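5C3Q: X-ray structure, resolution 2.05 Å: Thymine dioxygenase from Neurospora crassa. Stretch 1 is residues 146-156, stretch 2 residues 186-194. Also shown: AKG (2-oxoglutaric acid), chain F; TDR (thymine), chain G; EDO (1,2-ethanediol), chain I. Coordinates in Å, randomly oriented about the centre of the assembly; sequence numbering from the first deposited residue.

Stretch 1, residues 146-156: GFKSTMNNFFD
Stretch 2 186-194: VGDNILRLL

Residues 147-156 form a helix that continues later in the chain. Residues 190-194 form a strand, which also continues. The two axes approach to 9.5 Å, with 126° between their N-to-C directions. The nearest CA atoms are those of Phe155 and Leu191, 6.5 Å apart. No hydrogen bond crosses the contact; packing of mostly apolar side chains holds it together and buries 372 Å² in all.

Gly146 occupies the N-cap position with phi/psi 101/-5, where a CB would jam against the preceding carbonyl O. Gly146 O accepts from Thr150 N at 3.0 Å, Thr150 OG1 at 2.8 Å (chi1 m) and Ser149 OG at 3.0 Å (chi1 p). Regular i to i+4 bonds follow, ending with Phe155 N to Met151 O, 2.8 Å, and Asp156 N to Asn152 O, 3.1 Å.

Leu191 and Phe155 contribute the largest buried areas. Leu191 points its CB toward the helix, with chi1 t and chi2 p. This rotamer directs the two methyls to different helix residues: Leu191 CD2 lies 3.6 Å from Met151 O and 4.2 Å from Met151 SD, while Leu191 CD1 lies 3.7 Å from Phe154 CD2, at the edge of that ring. Phe154 points toward the strand, with chi1 t and chi2 67°.

Phe155 starts sideways, but chi1 t and chi2 -81° bring its ring end nearer the second stretch. The ring edge meets backbone and side chain: Phe155 CE2 is 3.4 Å from Asn189 O, Phe155 CZ is 3.6 Å from Gly187 O, and Phe155 CD2 is 4.0 Å from Leu191 CB. Aromatic edge hydrogens suit carbonyl oxygens. Gly187 has phi/psi 77/44, and its positive phi favours glycine. Asn189, chi1 m, places Asn189 CB 3.9 Å from Phe155 CZ; its amide is satisfied elsewhere in the structure.

Leu193 points toward the helix two residues after Leu191, as strand alternation allows. Its chi1 m, chi2 t rotamer puts Leu193 CD1 3.8 Å from Met151 CE and 4.0 Å from Phe147 CZ. Met151, m/m/t, supplies a flexible chain that reaches both leucines. Phe147 starts sideways; chi1 t and chi2 83° bring its ring end nearer.

Ile190 points away from the helix. In Arg192, chi1 and chi2 are t, chi3, at -100°, lies between wells, and chi4 is -175°. The chain carries its guanidinium to the ligands: Arg192 NH1 donates to AKG O2 at 2.9 Å, Arg192 NH2 donates to EDO O1 at 2.8 Å, and thymine C6 lies over one guanidinium face, 3.5 Å from Arg192 NH2. Leu194, chi1 m and chi2 t, brings Leu194 CD1 to 3.5 Å from AKG O2.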

# COMPACT_ATOMS: atom_id res chain seq x y z
N GLY A 146 15.88 16.55 -9.94
CA GLY A 146 14.42 16.60 -9.96
C GLY A 146 13.76 15.50 -9.13
O GLY A 146 12.54 15.50 -8.99
N PHE A 147 14.56 14.58 -8.60
CA PHE A 147 14.04 13.45 -7.83
C PHE A 147 13.21 13.90 -6.64
O PHE A 147 12.08 13.44 -6.47
CB PHE A 147 15.18 12.53 -7.34
CG PHE A 147 14.69 11.33 -6.56
CD1 PHE A 147 14.25 10.19 -7.22
CD2 PHE A 147 14.67 11.35 -5.17
CE1 PHE A 147 13.79 9.09 -6.50
CE2 PHE A 147 14.21 10.25 -4.45
CZ PHE A 147 13.77 9.12 -5.12
N LYS A 148 13.76 14.79 -5.81
CA LYS A 148 13.07 15.24 -4.61
C LYS A 148 11.77 15.98 -4.94
O LYS A 148 10.73 15.69 -4.36
CB LYS A 148 13.96 16.15 -3.76
CG LYS A 148 13.28 16.67 -2.50
CD LYS A 148 13.97 17.89 -1.91
CE LYS A 148 15.07 17.50 -0.94
NZ LYS A 148 15.85 18.69 -0.51
N SER A 149 11.85 16.93 -5.86
CA SER A 149 10.70 17.76 -6.22
C SER A 149 9.56 16.93 -6.81
O SER A 149 8.39 17.20 -6.55
CB SER A 149 11.11 18.86 -7.20
OG SER A 149 11.74 18.31 -8.35
N THR A 150 9.92 15.93 -7.61
CA THR A 150 8.95 15.00 -8.18
C THR A 150 8.23 14.21 -7.08
O THR A 150 7.00 14.15 -7.06
CB THR A 150 9.63 14.02 -9.15
OG1 THR A 150 10.15 14.75 -10.27
CG2 THR A 150 8.66 12.96 -9.65
N MET A 151 9.00 13.62 -6.18
CA MET A 151 8.45 12.75 -5.13
C MET A 151 7.66 13.52 -4.08
O MET A 151 6.65 13.01 -3.59
CB MET A 151 9.56 11.93 -4.47
CG MET A 151 10.20 10.92 -5.41
SD MET A 151 8.98 9.78 -6.09
CE MET A 151 9.86 9.14 -7.51
N ASN A 152 8.10 14.72 -3.73
CA ASN A 152 7.34 15.57 -2.80
C ASN A 152 6.01 16.02 -3.41
O ASN A 152 4.99 16.05 -2.72
CB ASN A 152 8.16 16.79 -2.38
CG ASN A 152 9.17 16.46 -1.29
OD1 ASN A 152 9.04 15.46 -0.59
ND2 ASN A 152 10.18 17.31 -1.15
N ASN A 153 6.04 16.36 -4.69
CA ASN A 153 4.82 16.69 -5.44
C ASN A 153 3.87 15.50 -5.43
O ASN A 153 2.69 15.63 -5.09
CB ASN A 153 5.18 17.07 -6.88
CG ASN A 153 3.99 17.61 -7.67
OD1 ASN A 153 2.86 17.64 -7.19
ND2 ASN A 153 4.25 18.02 -8.90
N PHE A 154 4.38 14.32 -5.78
CA PHE A 154 3.58 13.10 -5.77
C PHE A 154 3.03 12.79 -4.38
O PHE A 154 1.86 12.44 -4.24
CB PHE A 154 4.39 11.92 -6.30
CG PHE A 154 3.57 10.69 -6.57
CD1 PHE A 154 2.63 10.68 -7.59
CD2 PHE A 154 3.73 9.55 -5.81
CE1 PHE A 154 1.87 9.56 -7.85
CE2 PHE A 154 2.98 8.41 -6.06
CZ PHE A 154 2.05 8.42 -7.08
N PHE A 155 3.87 12.94 -3.36
CA PHE A 155 3.44 12.72 -1.97
C PHE A 155 2.20 13.55 -1.62
O PHE A 155 1.23 13.03 -1.07
CB PHE A 155 4.60 13.05 -1.00
CG PHE A 155 4.32 12.70 0.44
CD1 PHE A 155 3.57 13.55 1.24
CD2 PHE A 155 4.82 11.54 1.00
CE1 PHE A 155 3.31 13.23 2.57
CE2 PHE A 155 4.56 11.21 2.32
CZ PHE A 155 3.81 12.06 3.11
N ASP A 156 2.24 14.84 -1.95
CA ASP A 156 1.13 15.77 -1.64
C ASP A 156 -0.14 15.49 -2.45
O ASP A 156 -1.24 15.66 -1.94
CB ASP A 156 1.58 17.22 -1.82
CG ASP A 156 2.61 17.65 -0.77
OD1 ASP A 156 2.73 16.96 0.27
OD2 ASP A 156 3.29 18.68 -0.97
N VAL A 186 -2.86 15.83 8.67
CA VAL A 186 -1.41 16.04 8.86
C VAL A 186 -0.59 15.40 7.73
O VAL A 186 0.47 15.90 7.36
CB VAL A 186 -0.95 15.54 10.24
CG1 VAL A 186 0.57 15.58 10.37
CG2 VAL A 186 -1.59 16.37 11.34
N GLY A 187 -1.08 14.29 7.19
CA GLY A 187 -0.39 13.60 6.10
C GLY A 187 0.79 12.79 6.60
O GLY A 187 1.86 12.81 5.99
N ASP A 188 0.60 12.07 7.70
CA ASP A 188 1.62 11.19 8.27
C ASP A 188 1.68 9.89 7.47
O ASP A 188 1.52 8.80 8.01
CB ASP A 188 1.32 10.90 9.74
CG ASP A 188 1.60 12.09 10.64
OD1 ASP A 188 2.59 12.81 10.40
OD2 ASP A 188 0.83 12.30 11.60
N ASN A 189 1.96 10.02 6.18
CA ASN A 189 1.90 8.93 5.23
C ASN A 189 3.30 8.51 4.80
O ASN A 189 4.27 9.24 5.03
CB ASN A 189 1.07 9.37 4.03
CG ASN A 189 -0.31 9.86 4.42
OD1 ASN A 189 -0.93 9.32 5.35
ND2 ASN A 189 -0.80 10.88 3.74
N ILE A 190 3.41 7.34 4.18
CA ILE A 190 4.70 6.84 3.69
C ILE A 190 4.58 6.49 2.21
O ILE A 190 3.74 5.69 1.81
CB ILE A 190 5.20 5.62 4.50
CG1 ILE A 190 5.50 6.02 5.95
CG2 ILE A 190 6.42 4.99 3.85
CD1 ILE A 190 6.72 6.92 6.13
N LEU A 191 5.43 7.12 1.41
CA LEU A 191 5.52 6.85 -0.01
C LEU A 191 6.60 5.79 -0.22
O LEU A 191 7.79 6.07 -0.07
CB LEU A 191 5.84 8.15 -0.77
CG LEU A 191 6.20 8.11 -2.25
CD1 LEU A 191 5.09 7.49 -3.07
CD2 LEU A 191 6.50 9.52 -2.73
N ARG A 192 6.17 4.57 -0.54
CA ARG A 192 7.09 3.46 -0.77
C ARG A 192 7.26 3.18 -2.26
O ARG A 192 6.35 2.68 -2.93
CB ARG A 192 6.59 2.20 -0.06
CG ARG A 192 7.50 0.99 -0.24
CD ARG A 192 6.90 -0.27 0.35
NE ARG A 192 7.44 -0.58 1.67
CZ ARG A 192 7.16 -1.68 2.37
NH1 ARG A 192 6.32 -2.60 1.90
NH2 ARG A 192 7.73 -1.86 3.56
N LEU A 193 8.44 3.52 -2.78
CA LEU A 193 8.84 3.16 -4.13
C LEU A 193 9.35 1.72 -4.10
O LEU A 193 10.15 1.37 -3.23
CB LEU A 193 9.96 4.09 -4.62
CG LEU A 193 9.69 5.59 -4.52
CD1 LEU A 193 10.87 6.36 -5.09
CD2 LEU A 193 8.41 5.98 -5.25
N LEU A 194 8.87 0.90 -5.03
CA LEU A 194 9.25 -0.51 -5.10
C LEU A 194 9.82 -0.88 -6.46
O LEU A 194 9.28 -0.49 -7.50
CB LEU A 194 8.04 -1.40 -4.80
CG LEU A 194 7.61 -1.47 -3.34
CD1 LEU A 194 6.13 -1.80 -3.21
CD2 LEU A 194 8.46 -2.48 -2.59
C1 AKG F . 3.33 -3.41 -0.11
O1 AKG F . 2.78 -3.40 1.02
O2 AKG F . 4.41 -2.83 -0.32
C2 AKG F . 2.69 -4.13 -1.22
O5 AKG F . 1.71 -4.84 -1.00
C3 AKG F . 3.24 -3.99 -2.63
C4 AKG F . 2.34 -4.68 -3.64
C5 AKG F . 2.83 -4.48 -5.06
O3 AKG F . 1.99 -4.56 -5.98
O4 AKG F . 4.04 -4.25 -5.27
N1 TDR G . 5.22 -0.16 5.87
C2 TDR G . 4.25 0.83 6.29
O2 TDR G . 4.63 1.92 6.69
N3 TDR G . 2.84 0.53 6.22
C4 TDR G . 2.39 -0.73 5.75
O4 TDR G . 1.19 -0.95 5.70
C5 TDR G . 3.36 -1.75 5.32
CM5 TDR G . 2.95 -3.10 4.81
C6 TDR G . 4.79 -1.43 5.40
C1 EDO I . 11.46 -0.98 5.27
O1 EDO I . 10.32 -1.04 4.41
C2 EDO I . 12.07 -2.36 5.45
O2 EDO I . 11.45 -3.06 6.53